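Local coordinates for aminoacyltransferase FemA (PDB 1LRZ), which catalyses addition of glycines 2 and 3 of the pentaglycine bridge in Staphylococcus aureus peptidoglycan, using glycyl-tRNA as donor, at residues 140-143 and 144-147; 176-179 and 180-184; 222-225 and 226-230; 380-383 and 384-388; 400-403 and 404-407. All coordinates share one frame; numbering follows the deposited sequence.

Contact 1. Residues 140-143 and 144-147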
loop_
_atom_site.group_PDB
_atom_site.type_symbol
_atom_site.label_atom_id
_atom_site.label_comp_id
_atom_site.label_asym_id
_atom_site.label_seq_id
_atom_site.Cartn_x
_atom_site.Cartn_y
_atom_site.Cartn_z
ATOM N N PHE A 140 -8.873 -0.839 29.026
ATOM C CA PHE A 140 -8.895 -0.458 27.613
ATOM C C PHE A 140 -10.142 -1.087 26.993
ATOM O O PHE A 140 -10.162 -2.283 26.714
ATOM C CB PHE A 140 -7.640 -0.965 26.880
ATOM C CG PHE A 140 -6.382 -0.214 27.229
ATOM C CD1 PHE A 140 -5.635 -0.561 28.350
ATOM C CD2 PHE A 140 -5.969 0.864 26.454
ATOM C CE1 PHE A 140 -4.491 0.157 28.699
ATOM C CE2 PHE A 140 -4.830 1.592 26.791
ATOM C CZ PHE A 140 -4.091 1.239 27.915
ATOM N N GLU A 141 -11.169 -0.273 26.776
ATOM C CA GLU A 141 -12.439 -0.735 26.216
ATOM C C GLU A 141 -12.460 -0.789 24.688
ATOM O O GLU A 141 -12.274 0.226 24.008
ATOM C CB GLU A 141 -13.566 0.169 26.721
ATOM C CG GLU A 141 -13.470 0.429 28.228
ATOM C CD GLU A 141 -14.535 1.383 28.746
ATOM O OE1 GLU A 141 -14.675 2.498 28.186
ATOM O OE2 GLU A 141 -15.229 1.016 29.723
ATOM N N HIS A 142 -12.684 -1.989 24.162
ATOM C CA HIS A 142 -12.739 -2.217 22.719
ATOM C C HIS A 142 -13.934 -1.468 22.127
ATOM O O HIS A 142 -15.026 -1.530 22.679
ATOM C CB HIS A 142 -12.894 -3.720 22.448
ATOM C CG HIS A 142 -12.768 -4.092 21.002
ATOM N ND1 HIS A 142 -13.693 -4.881 20.356
ATOM C CD2 HIS A 142 -11.808 -3.810 20.087
ATOM C CE1 HIS A 142 -13.309 -5.075 19.104
ATOM N NE2 HIS A 142 -12.167 -4.434 18.915
ATOM N N THR A 143 -13.748 -0.779 21.003
ATOM C CA THR A 143 -14.862 -0.047 20.406
ATOM C C THR A 143 -15.771 -0.947 19.562
ATOM O O THR A 143 -16.861 -0.541 19.189
ATOM C CB THR A 143 -14.376 1.139 19.535
ATOM O OG1 THR A 143 -13.835 0.654 18.296
ATOM C CG2 THR A 143 -13.305 1.933 20.274
ATOM N N GLY A 144 -15.338 -2.170 19.260
ATOM C CA GLY A 144 -16.199 -3.050 18.481
ATOM C C GLY A 144 -15.645 -3.477 17.136
ATOM O O GLY A 144 -14.629 -2.947 16.669
ATOM N N PHE A 145 -16.314 -4.434 16.502
ATOM C CA PHE A 145 -15.851 -4.926 15.210
ATOM C C PHE A 145 -16.428 -4.103 14.072
ATOM O O PHE A 145 -17.269 -4.566 13.305
ATOM C CB PHE A 145 -16.193 -6.416 15.080
ATOM C CG PHE A 145 -15.557 -7.256 16.155
ATOM C CD1 PHE A 145 -16.259 -7.591 17.306
ATOM C CD2 PHE A 145 -14.211 -7.611 16.064
ATOM C CE1 PHE A 145 -15.635 -8.257 18.358
ATOM C CE2 PHE A 145 -13.574 -8.274 17.107
ATOM C CZ PHE A 145 -14.289 -8.599 18.257
ATOM N N HIS A 146 -15.951 -2.867 13.968
ATOM C CA HIS A 146 -16.438 -1.964 12.950
ATOM C C HIS A 146 -15.936 -2.334 11.558
ATOM O O HIS A 146 -14.894 -2.960 11.388
ATOM C CB HIS A 146 -16.072 -0.519 13.306
ATOM C CG HIS A 146 -14.601 -0.271 13.463
ATOM N ND1 HIS A 146 -13.798 0.123 12.412
ATOM C CD2 HIS A 146 -13.799 -0.309 14.557
ATOM C CE1 HIS A 146 -12.567 0.323 12.853
ATOM N NE2 HIS A 146 -12.538 0.067 14.151
ATOM N N LYS A 147 -16.726 -1.958 10.565
ATOM C CA LYS A 147 -16.433 -2.216 9.156
ATOM C C LYS A 147 -16.723 -0.947 8.367
ATOM O O LYS A 147 -17.449 -0.067 8.841
ATOM C CB LYS A 147 -17.338 -3.312 8.613
ATOM C CG LYS A 147 -17.183 -4.667 9.250
ATOM C CD LYS A 147 -18.259 -5.571 8.667
ATOM C CE LYS A 147 -18.095 -7.008 9.097
ATOM N NZ LYS A 147 -19.171 -7.822 8.464
HETATM O O HOH W 1 -12.514 -1.473 17.376
#

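Contact 2. Residues 176-179 and 180-184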
loop_
_atom_site.group_PDB
_atom_site.type_symbol
_atom_site.label_atom_id
_atom_site.label_comp_id
_atom_site.label_asym_id
_atom_site.label_seq_id
_atom_site.Cartn_x
_atom_site.Cartn_y
_atom_site.Cartn_z
ATOM N N ASP A 176 -4.896 -14.532 -11.009
ATOM C CA ASP A 176 -5.975 -15.164 -11.753
ATOM C C ASP A 176 -5.792 -14.783 -13.235
ATOM O O ASP A 176 -4.947 -13.936 -13.575
ATOM C CB ASP A 176 -7.358 -14.764 -11.195
ATOM C CG ASP A 176 -7.706 -13.284 -11.392
ATOM O OD1 ASP A 176 -8.783 -12.881 -10.916
ATOM O OD2 ASP A 176 -6.943 -12.531 -12.017
ATOM N N GLY A 177 -6.550 -15.419 -14.119
ATOM C CA GLY A 177 -6.403 -15.157 -15.543
ATOM C C GLY A 177 -6.354 -13.704 -15.974
ATOM O O GLY A 177 -5.481 -13.304 -16.747
ATOM N N LEU A 178 -7.296 -12.909 -15.481
ATOM C CA LEU A 178 -7.364 -11.501 -15.840
ATOM C C LEU A 178 -6.124 -10.705 -15.381
ATOM O O LEU A 178 -5.564 -9.928 -16.158
ATOM C CB LEU A 178 -8.653 -10.897 -15.269
ATOM C CG LEU A 178 -9.084 -9.512 -15.760
ATOM C CD1 LEU A 178 -9.148 -9.483 -17.293
ATOM C CD2 LEU A 178 -10.444 -9.171 -15.147
ATOM N N ARG A 179 -5.676 -10.895 -14.138
ATOM C CA ARG A 179 -4.494 -10.156 -13.679
ATOM C C ARG A 179 -3.218 -10.588 -14.398
ATOM O O ARG A 179 -2.380 -9.764 -14.747
ATOM C CB ARG A 179 -4.304 -10.304 -12.161
ATOM C CG ARG A 179 -5.226 -9.398 -11.359
ATOM C CD ARG A 179 -6.653 -9.888 -11.505
ATOM N NE ARG A 179 -7.576 -8.785 -11.588
ATOM C CZ ARG A 179 -8.890 -8.900 -11.512
ATOM N NH1 ARG A 179 -9.624 -7.809 -11.601
ATOM N NH2 ARG A 179 -9.466 -10.089 -11.338
ATOM N N LYS A 180 -3.066 -11.886 -14.611
ATOM C CA LYS A 180 -1.897 -12.405 -15.318
ATOM C C LYS A 180 -1.851 -11.822 -16.736
ATOM O O LYS A 180 -0.815 -11.332 -17.185
ATOM C CB LYS A 180 -1.989 -13.931 -15.399
ATOM C CG LYS A 180 -0.798 -14.636 -16.028
ATOM C CD LYS A 180 -0.902 -16.128 -15.706
ATOM C CE LYS A 180 0.388 -16.905 -15.936
ATOM N NZ LYS A 180 0.219 -18.352 -15.530
ATOM N N ARG A 181 -2.979 -11.872 -17.439
ATOM C CA ARG A 181 -3.035 -11.364 -18.801
ATOM C C ARG A 181 -2.673 -9.884 -18.883
ATOM O O ARG A 181 -1.860 -9.483 -19.718
ATOM C CB ARG A 181 -4.430 -11.584 -19.409
ATOM C CG ARG A 181 -4.590 -10.940 -20.787
ATOM C CD ARG A 181 -5.895 -11.356 -21.494
ATOM N NE ARG A 181 -6.083 -10.618 -22.743
ATOM C CZ ARG A 181 -7.160 -10.718 -23.520
ATOM N NH1 ARG A 181 -7.246 -10.000 -24.635
ATOM N NH2 ARG A 181 -8.146 -11.542 -23.186
ATOM N N ASN A 182 -3.276 -9.077 -18.019
ATOM C CA ASN A 182 -3.010 -7.643 -18.012
ATOM C C ASN A 182 -1.578 -7.318 -17.589
ATOM O O ASN A 182 -0.967 -6.375 -18.106
ATOM C CB ASN A 182 -4.027 -6.933 -17.104
ATOM C CG ASN A 182 -5.395 -6.783 -17.780
ATOM O OD1 ASN A 182 -6.442 -6.965 -17.163
ATOM N ND2 ASN A 182 -5.375 -6.450 -19.047
ATOM N N THR A 183 -1.034 -8.102 -16.661
ATOM C CA THR A 183 0.336 -7.876 -16.214
ATOM C C THR A 183 1.297 -8.194 -17.366
ATOM O O THR A 183 2.226 -7.429 -17.637
ATOM C CB THR A 183 0.656 -8.742 -14.960
ATOM O OG1 THR A 183 -0.147 -8.286 -13.863
ATOM C CG2 THR A 183 2.134 -8.624 -14.573
ATOM N N LYS A 184 1.067 -9.312 -18.055
ATOM C CA LYS A 184 1.918 -9.663 -19.194
ATOM C C LYS A 184 1.779 -8.553 -20.239
ATOM O O LYS A 184 2.757 -8.163 -20.870
ATOM C CB LYS A 184 1.487 -10.996 -19.828
ATOM C CG LYS A 184 1.834 -12.246 -19.012
ATOM C CD LYS A 184 1.400 -13.528 -19.738
ATOM C CE LYS A 184 2.075 -13.652 -21.107
ATOM N NZ LYS A 184 1.834 -14.968 -21.790
#

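Contact 3. Residues 222-225 and 226-230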
loop_
_atom_site.group_PDB
_atom_site.type_symbol
_atom_site.label_atom_id
_atom_site.label_comp_id
_atom_site.label_asym_id
_atom_site.label_seq_id
_atom_site.Cartn_x
_atom_site.Cartn_y
_atom_site.Cartn_z
ATOM N N ASP A 222 -4.273 18.081 0.325
ATOM C CA ASP A 222 -3.173 18.299 -0.610
ATOM C C ASP A 222 -1.836 18.262 0.123
ATOM O O ASP A 222 -0.874 17.636 -0.332
ATOM C CB ASP A 222 -3.343 19.662 -1.290
ATOM C CG ASP A 222 -4.697 19.815 -1.969
ATOM O OD1 ASP A 222 -4.842 19.338 -3.118
ATOM O OD2 ASP A 222 -5.618 20.402 -1.349
ATOM N N LYS A 223 -1.788 18.940 1.267
ATOM C CA LYS A 223 -0.577 19.009 2.073
ATOM C C LYS A 223 -0.216 17.661 2.701
ATOM O O LYS A 223 0.942 17.414 3.054
ATOM C CB LYS A 223 -0.739 20.089 3.144
ATOM C CG LYS A 223 -0.948 21.476 2.545
ATOM C CD LYS A 223 -0.939 22.570 3.600
ATOM C CE LYS A 223 -1.095 23.945 2.961
ATOM N NZ LYS A 223 -1.062 25.045 3.967
ATOM N N PHE A 224 -1.212 16.790 2.829
ATOM C CA PHE A 224 -1.006 15.458 3.381
ATOM C C PHE A 224 0.107 14.746 2.606
ATOM O O PHE A 224 1.071 14.247 3.187
ATOM C CB PHE A 224 -2.297 14.643 3.263
ATOM C CG PHE A 224 -2.131 13.181 3.589
ATOM C CD1 PHE A 224 -2.352 12.710 4.875
ATOM C CD2 PHE A 224 -1.741 12.276 2.604
ATOM C CE1 PHE A 224 -2.191 11.356 5.180
ATOM C CE2 PHE A 224 -1.575 10.924 2.900
ATOM C CZ PHE A 224 -1.801 10.463 4.191
ATOM N N TYR A 225 -0.037 14.712 1.286
ATOM C CA TYR A 225 0.932 14.044 0.432
ATOM C C TYR A 225 2.271 14.758 0.383
ATOM O O TYR A 225 3.329 14.124 0.438
ATOM C CB TYR A 225 0.373 13.887 -0.982
ATOM C CG TYR A 225 -0.807 12.950 -1.046
ATOM C CD1 TYR A 225 -2.095 13.436 -1.263
ATOM C CD2 TYR A 225 -0.641 11.576 -0.859
ATOM C CE1 TYR A 225 -3.188 12.585 -1.291
ATOM C CE2 TYR A 225 -1.729 10.712 -0.883
ATOM C CZ TYR A 225 -3.003 11.223 -1.100
ATOM O OH TYR A 225 -4.095 10.378 -1.135
ATOM N N TYR A 226 2.233 16.079 0.285
ATOM C CA TYR A 226 3.472 16.829 0.237
ATOM C C TYR A 226 4.317 16.552 1.487
ATOM O O TYR A 226 5.521 16.285 1.390
ATOM C CB TYR A 226 3.177 18.326 0.120
ATOM C CG TYR A 226 4.413 19.190 0.220
ATOM C CD1 TYR A 226 5.229 19.406 -0.886
ATOM C CD2 TYR A 226 4.779 19.776 1.433
ATOM C CE1 TYR A 226 6.385 20.188 -0.787
ATOM C CE2 TYR A 226 5.930 20.557 1.543
ATOM C CZ TYR A 226 6.729 20.758 0.428
ATOM O OH TYR A 226 7.877 21.516 0.527
ATOM N N ASN A 227 3.690 16.600 2.661
ATOM C CA ASN A 227 4.439 16.374 3.895
ATOM C C ASN A 227 5.021 14.969 4.000
ATOM O O ASN A 227 6.106 14.793 4.551
ATOM C CB ASN A 227 3.583 16.679 5.131
ATOM C CG ASN A 227 3.352 18.176 5.324
ATOM O OD1 ASN A 227 4.161 19.000 4.884
ATOM N ND2 ASN A 227 2.258 18.531 5.995
ATOM N N ARG A 228 4.311 13.975 3.471
ATOM C CA ARG A 228 4.802 12.600 3.518
ATOM C C ARG A 228 6.065 12.513 2.656
ATOM O O ARG A 228 7.066 11.923 3.057
ATOM C CB ARG A 228 3.735 11.627 3.001
ATOM C CG ARG A 228 2.418 11.663 3.768
ATOM C CD ARG A 228 2.637 11.279 5.200
ATOM N NE ARG A 228 1.414 11.272 6.002
ATOM C CZ ARG A 228 0.699 12.350 6.312
ATOM N NH1 ARG A 228 1.052 13.558 5.884
ATOM N NH2 ARG A 228 -0.349 12.222 7.108
ATOM N N LEU A 229 6.019 13.102 1.468
ATOM C CA LEU A 229 7.189 13.099 0.597
ATOM C C LEU A 229 8.374 13.722 1.316
ATOM O O LEU A 229 9.465 13.158 1.347
ATOM C CB LEU A 229 6.926 13.905 -0.674
ATOM C CG LEU A 229 6.164 13.237 -1.815
ATOM C CD1 LEU A 229 6.164 14.181 -3.038
ATOM C CD2 LEU A 229 6.843 11.924 -2.184
ATOM N N LYS A 230 8.141 14.891 1.904
ATOM C CA LYS A 230 9.186 15.625 2.606
ATOM C C LYS A 230 9.799 14.915 3.816
ATOM O O LYS A 230 11.020 14.844 3.934
ATOM C CB LYS A 230 8.645 16.986 3.038
ATOM C CG LYS A 230 9.656 17.888 3.709
ATOM C CD LYS A 230 8.983 19.173 4.158
ATOM C CE LYS A 230 9.971 20.155 4.768
ATOM N NZ LYS A 230 9.256 21.344 5.334
#

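Contact 4. Residues 380-383 and 384-388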
loop_
_atom_site.group_PDB
_atom_site.type_symbol
_atom_site.label_atom_id
_atom_site.label_comp_id
_atom_site.label_asym_id
_atom_site.label_seq_id
_atom_site.Cartn_x
_atom_site.Cartn_y
_atom_site.Cartn_z
ATOM N N VAL A 380 -11.886 -4.697 -4.503
ATOM C CA VAL A 380 -11.640 -5.956 -3.810
ATOM C C VAL A 380 -11.404 -7.104 -4.791
ATOM O O VAL A 380 -10.547 -7.959 -4.554
ATOM C CB VAL A 380 -12.808 -6.298 -2.838
ATOM C CG1 VAL A 380 -12.620 -7.705 -2.241
ATOM C CG2 VAL A 380 -12.844 -5.263 -1.696
ATOM N N LYS A 381 -12.150 -7.119 -5.894
ATOM C CA LYS A 381 -11.981 -8.163 -6.914
ATOM C C LYS A 381 -10.589 -8.032 -7.544
ATOM O O LYS A 381 -9.928 -9.024 -7.872
ATOM C CB LYS A 381 -13.058 -8.021 -8.006
ATOM C CG LYS A 381 -14.466 -8.367 -7.553
ATOM C CD LYS A 381 -15.482 -8.181 -8.682
ATOM C CE LYS A 381 -16.891 -8.589 -8.232
ATOM N NZ LYS A 381 -17.906 -8.451 -9.333
ATOM N N PHE A 382 -10.150 -6.794 -7.713
ATOM C CA PHE A 382 -8.842 -6.531 -8.296
ATOM C C PHE A 382 -7.748 -7.083 -7.371
ATOM O O PHE A 382 -6.863 -7.821 -7.811
ATOM C CB PHE A 382 -8.703 -5.024 -8.526
ATOM C CG PHE A 382 -7.339 -4.576 -8.980
ATOM C CD1 PHE A 382 -6.397 -4.122 -8.054
ATOM C CD2 PHE A 382 -7.019 -4.530 -10.336
ATOM C CE1 PHE A 382 -5.152 -3.620 -8.474
ATOM C CE2 PHE A 382 -5.779 -4.034 -10.769
ATOM C CZ PHE A 382 -4.848 -3.578 -9.839
ATOM N N LYS A 383 -7.834 -6.758 -6.087
ATOM C CA LYS A 383 -6.852 -7.228 -5.115
ATOM C C LYS A 383 -6.888 -8.757 -5.015
ATOM O O LYS A 383 -5.842 -9.420 -4.960
ATOM C CB LYS A 383 -7.127 -6.558 -3.765
ATOM C CG LYS A 383 -6.928 -5.038 -3.855
ATOM C CD LYS A 383 -7.207 -4.289 -2.562
ATOM C CE LYS A 383 -6.958 -2.789 -2.798
ATOM N NZ LYS A 383 -7.102 -1.937 -1.588
ATOM N N LYS A 384 -8.096 -9.310 -5.034
ATOM C CA LYS A 384 -8.297 -10.755 -4.975
ATOM C C LYS A 384 -7.535 -11.459 -6.100
ATOM O O LYS A 384 -6.926 -12.519 -5.891
ATOM C CB LYS A 384 -9.796 -11.065 -5.093
ATOM C CG LYS A 384 -10.145 -12.540 -5.033
ATOM C CD LYS A 384 -11.630 -12.733 -5.247
ATOM C CE LYS A 384 -11.985 -14.209 -5.361
ATOM N NZ LYS A 384 -13.460 -14.378 -5.511
ATOM N N GLY A 385 -7.560 -10.848 -7.282
ATOM C CA GLY A 385 -6.898 -11.412 -8.445
ATOM C C GLY A 385 -5.391 -11.591 -8.333
ATOM O O GLY A 385 -4.808 -12.344 -9.119
ATOM N N TYR A 386 -4.760 -10.911 -7.369
ATOM C CA TYR A 386 -3.315 -11.012 -7.162
ATOM C C TYR A 386 -2.949 -12.132 -6.185
ATOM O O TYR A 386 -1.774 -12.325 -5.860
ATOM C CB TYR A 386 -2.760 -9.679 -6.633
ATOM C CG TYR A 386 -2.537 -8.638 -7.707
ATOM C CD1 TYR A 386 -1.346 -8.594 -8.433
ATOM C CD2 TYR A 386 -3.531 -7.710 -8.016
ATOM C CE1 TYR A 386 -1.152 -7.638 -9.445
ATOM C CE2 TYR A 386 -3.351 -6.759 -9.025
ATOM C CZ TYR A 386 -2.165 -6.724 -9.734
ATOM O OH TYR A 386 -1.994 -5.764 -10.726
ATOM N N ASN A 387 -3.961 -12.858 -5.723
ATOM C CA ASN A 387 -3.793 -13.953 -4.772
ATOM C C ASN A 387 -3.491 -13.439 -3.372
ATOM O O ASN A 387 -2.848 -14.122 -2.593
ATOM C CB ASN A 387 -2.664 -14.920 -5.185
ATOM C CG ASN A 387 -2.771 -16.267 -4.476
ATOM O OD1 ASN A 387 -1.771 -16.880 -4.107
ATOM N ND2 ASN A 387 -3.993 -16.732 -4.289
ATOM N N ALA A 388 -3.942 -12.233 -3.058
ATOM C CA ALA A 388 -3.725 -11.676 -1.736
ATOM C C ALA A 388 -4.710 -12.347 -0.787
ATOM O O ALA A 388 -5.616 -13.052 -1.235
ATOM C CB ALA A 388 -3.975 -10.181 -1.759
#

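Contact 5. Residues 400-403 and 404-407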
loop_
_atom_site.group_PDB
_atom_site.type_symbol
_atom_site.label_atom_id
_atom_site.label_comp_id
_atom_site.label_asym_id
_atom_site.label_seq_id
_atom_site.Cartn_x
_atom_site.Cartn_y
_atom_site.Cartn_z
ATOM N N PRO A 400 -10.480 5.530 29.227
ATOM C CA PRO A 400 -10.785 6.858 29.773
ATOM C C PRO A 400 -9.950 7.041 31.036
ATOM O O PRO A 400 -9.928 6.145 31.879
ATOM C CB PRO A 400 -12.274 6.764 30.102
ATOM C CG PRO A 400 -12.778 5.691 29.190
ATOM C CD PRO A 400 -11.673 4.669 29.242
ATOM N N ILE A 401 -9.263 8.175 31.170
ATOM C CA ILE A 401 -8.457 8.427 32.367
ATOM C C ILE A 401 -9.279 9.170 33.430
ATOM O O ILE A 401 -9.185 8.866 34.621
ATOM C CB ILE A 401 -7.193 9.232 32.029
ATOM C CG1 ILE A 401 -6.342 8.448 31.016
ATOM C CG2 ILE A 401 -6.401 9.508 33.306
ATOM C CD1 ILE A 401 -5.898 7.090 31.512
ATOM N N ASN A 402 -10.071 10.150 32.996
ATOM C CA ASN A 402 -10.955 10.893 33.898
ATOM C C ASN A 402 -12.366 10.672 33.339
ATOM O O ASN A 402 -12.841 11.421 32.472
ATOM C CB ASN A 402 -10.621 12.384 33.898
ATOM C CG ASN A 402 -11.418 13.151 34.940
ATOM O OD1 ASN A 402 -12.621 12.931 35.102
ATOM N ND2 ASN A 402 -10.754 14.060 35.648
ATOM N N LYS A 403 -13.037 9.649 33.853
ATOM C CA LYS A 403 -14.352 9.256 33.359
ATOM C C LYS A 403 -15.439 10.308 33.301
ATOM O O LYS A 403 -16.105 10.435 32.279
ATOM C CB LYS A 403 -14.833 8.016 34.116
ATOM C CG LYS A 403 -13.959 6.784 33.822
ATOM C CD LYS A 403 -14.503 5.515 34.474
ATOM C CE LYS A 403 -13.545 4.343 34.283
ATOM N NZ LYS A 403 -14.063 3.083 34.895
ATOM N N PRO A 404 -15.650 11.071 34.387
ATOM C CA PRO A 404 -16.706 12.087 34.303
ATOM C C PRO A 404 -16.427 13.118 33.211
ATOM O O PRO A 404 -17.315 13.457 32.414
ATOM C CB PRO A 404 -16.697 12.711 35.698
ATOM C CG PRO A 404 -16.299 11.552 36.572
ATOM C CD PRO A 404 -15.182 10.903 35.777
ATOM N N VAL A 405 -15.196 13.620 33.168
ATOM C CA VAL A 405 -14.834 14.620 32.163
ATOM C C VAL A 405 -14.953 14.012 30.767
ATOM O O VAL A 405 -15.416 14.670 29.823
ATOM C CB VAL A 405 -13.395 15.163 32.381
ATOM C CG1 VAL A 405 -13.045 16.161 31.282
ATOM C CG2 VAL A 405 -13.284 15.829 33.760
ATOM N N TYR A 406 -14.545 12.752 30.635
ATOM C CA TYR A 406 -14.634 12.080 29.343
ATOM C C TYR A 406 -16.113 11.923 28.949
ATOM O O TYR A 406 -16.477 12.039 27.773
ATOM C CB TYR A 406 -13.950 10.716 29.412
ATOM C CG TYR A 406 -13.975 9.974 28.093
ATOM C CD1 TYR A 406 -13.334 10.497 26.965
ATOM C CD2 TYR A 406 -14.656 8.762 27.967
ATOM C CE1 TYR A 406 -13.366 9.828 25.741
ATOM C CE2 TYR A 406 -14.700 8.081 26.747
ATOM C CZ TYR A 406 -14.053 8.622 25.638
ATOM O OH TYR A 406 -14.115 7.966 24.430
ATOM N N ALA A 407 -16.967 11.669 29.940
ATOM C CA ALA A 407 -18.400 11.533 29.680
ATOM C C ALA A 407 -18.939 12.849 29.109
ATOM O O ALA A 407 -19.708 12.854 28.146
ATOM C CB ALA A 407 -19.143 11.171 30.971
#

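Contact 1. Residues 140-143 and 144-147
Thr143 and Gly144 join the short strand 141-142 to the loop that follows it. Gly144 has a positive phi of 118°, a conformation that glycine reaches easily. It turns the chain into an inverse gamma turn centred on Phe145. A weak bond from His146 N to Gly144 O, 3.0 Å long, closes this turn.

The main side-chain contact is T-shaped. The edge of the His142 ring points at the face of Phe145, with the planes at 62° and the centroids 4.9 Å apart. His142 CE1 sits over the centre of the phenyl ring, 3.7 Å above its plane. The chi1 of -172° extends the imidazole away from the His142 backbone N, over the chain ahead. There Gly144 N lies over one imidazole face, offset toward the rim. One water joins the two segments, 2.7 Å from Thr143 OG1 and 2.7 Å from Gly144 O, to which it donates.

Both histidines are anchored from outside: His142 NE2 bonds to Val394 O and His146 NE2 to Asp396 OD1. Strand 141-142 is an edge strand of its sheet and pairs with strand 397-400. Because the partner of His142 NE2 is a carbonyl oxygen, this nitrogen is the likely donor. The bond would hold the ring in the rotation that presents CE1 to Phe145.

Contact 2. Residues 176-179 and 180-184
Asp176 O accepts from Lys180 N, the first of a run of backbone bonds between the segments. This bond is 3.0 Å long and nearly straight, at 173°. Arg181 N to Gly177 O and Asn182 N to Leu178 O continue the alpha-helical pattern.

Arg179 O has two donors. Thr183 N reaches it at 2.9 Å and Thr183 OG1 at 2.8 Å, from opposite faces of the carbonyl plane. The hydroxyl is turned back to this oxygen by a chi1 of -66°, which sets OG1 beside its own backbone N. Thr183 is buried, so the second bond satisfies its hydroxyl inside the fold, near Tyr343 and Trp347.

Together these residues form the first turns of helix 177-187, with Asp176 as the N-cap. Its carboxylate accepts from Arg179 N through OD2, though the position of OD2 is less certain.

The charged contact uses the other oxygen. Arg179 NH2 makes a salt bridge to the syn lone pair of Asp176 OD1, 2.9 Å away and in the guanidinium plane. Bends at chi2 and chi3 fold the arginine back toward the cap. Leu178 CD2 lies over one guanidinium face.

Van der Waals contact between side chains is slight. Leu178 and Asn182 point the same way, side by side, with the methyl CD1 of Leu178 3.7 Å from OD1 of Asn182.

Contact 3. Residues 222-225 and 226-230
Phe224 and Arg228 meet one helical turn apart, face against face but not parallel. Arg228 CZ lies 3.6 Å from the centroid of the Phe224 ring, 29° off the ring normal. This is a cation-pi contact, with the guanidinium offset toward the ring rim and the two planes 41° apart. The arginine reaches the ring by bending at chi2 (-61°), which folds its chain back along the helix. Some of the closest atoms here are crowded in the model, so the exact spacing is doubtful.

Tyr225 takes the edge of the Phe224 ring: Phe224 CD2 sits over the centre of the Tyr225 ring, 3.6 Å above its plane. Tyr225 is buried and makes edge-to-face contacts with Phe317 and Phe204. Leu32 of helix 27-35 touches Arg228, and Asn227 ND2 bonds to Glu36 OE2.

Helical backbone bonds run beneath. Arg228 N reaches Phe224 O at a long 3.3 Å, and Leu229 N reaches Tyr225 O at 3.1 Å. An aromatic-arginine pair with i to i+4 spacing is a familiar cation-pi motif on alpha-helices, here on helix 222-232.

Contact 4. Residues 380-383 and 384-388
Phe382 and Tyr386 pack together where helix 377-384 ends in a Schellman motif. Asn387 has positive phi (74°), and a type I beta turn runs from Lys384 to Asn387, closed by Asn387 N to Lys384 O.

The tight side is aromatic. The edge of Tyr386 points at the face of Phe382 in a T-shaped pair, with centroids 5.2 Å apart and planes at 67°. Tyr386 CE2 does the touching, 3.6 Å from Phe382 CZ and offset toward the rim of the phenyl ring. At Phe382 a chi1 of 173° sets CG beside the carbonyl carbon, and the ring stands out from the helix flank, where Tyr386 meets it. Tyr343 and Gln346 of helix 341-355 touch both rings. Lys383 is also buried on this inner part of the helix, and its NZ bonds to Phe363 O.

The outer side is looser and polar. Lys381 and Lys384 are exposed and reach away from the helix to salt bridges with Glu372 and Asp119 respectively. Asn387 is exposed and its side chain does not reach back to the helix.

The last turn is closed by backbone bonds. Gly385 N reaches Lys381 O at 3.0 Å, with a weak second bond to Phe382 O. Tyr386 N donates to Lys383 O at 3.0 Å, from above the carbonyl plane.

Contact 5. Residues 400-403 and 404-407
Asn402 caps the N-terminal end of helix 403-411, and its OD1 accepts from Val405 N. This N-cap bond is long, 3.3 Å, but straight at 167°. The donor lies 46° out of the amide carbonyl plane and so is not on a lone pair. A chi1 of -174° carries the amide forward to the first helical turn.

Asn402 also uses its backbone. Its O accepts from Tyr406 N at 2.8 Å. The next carbonyl, Lys403 O, takes Ala407 N at 2.8 Å. Pro404 has no N-H to offer. It stands in the first turn, where backbone N-H groups have no earlier helical carbonyl to bond, so the proline costs the helix no such bond. Further along, Thr410 OG1 is hydrogen-bonded to both Tyr406 O and Ala407 O.

Apolar contacts lie beside this polar cap. Tyr406 leans obliquely on Pro400, with CD2 of Tyr406 3.8 Å from CB of Pro400. The tyrosine also meets the ring of Tyr104. Leu103 and Phe67, from two neighbouring strands of the sheet, touch Asn402 and Val405. The contact thus joins the end of strand 397-400 to the C-terminal helix. The methyl CG2 of Val405 rests against the cap amide, 3.3 Å from Asn402 OD1.

Overall arrangement
All five contacts are local and lie in series along the chain, so none nests in or crosses another, and none closes a long loop. Contact 1 leaves an edge strand of the seven-stranded sheet. Contact 2 starts helix 177-187, contact 3 lies on helix 222-232, contact 4 ends helix 377-384, and contact 5 starts the C-terminal helix. Contacts 2 and 4 touch, centres about 11 Å apart, bringing the start of helix 177-187 against the end of helix 377-384; Asp176 N probably bonds to Gly385 O. Contacts 1 and 5 meet where strands 141-142 and 397-400 pair, Glu141 packing on Pro400. Contact 3 stands apart, its nearest atoms about 13 Å from those of contact 4.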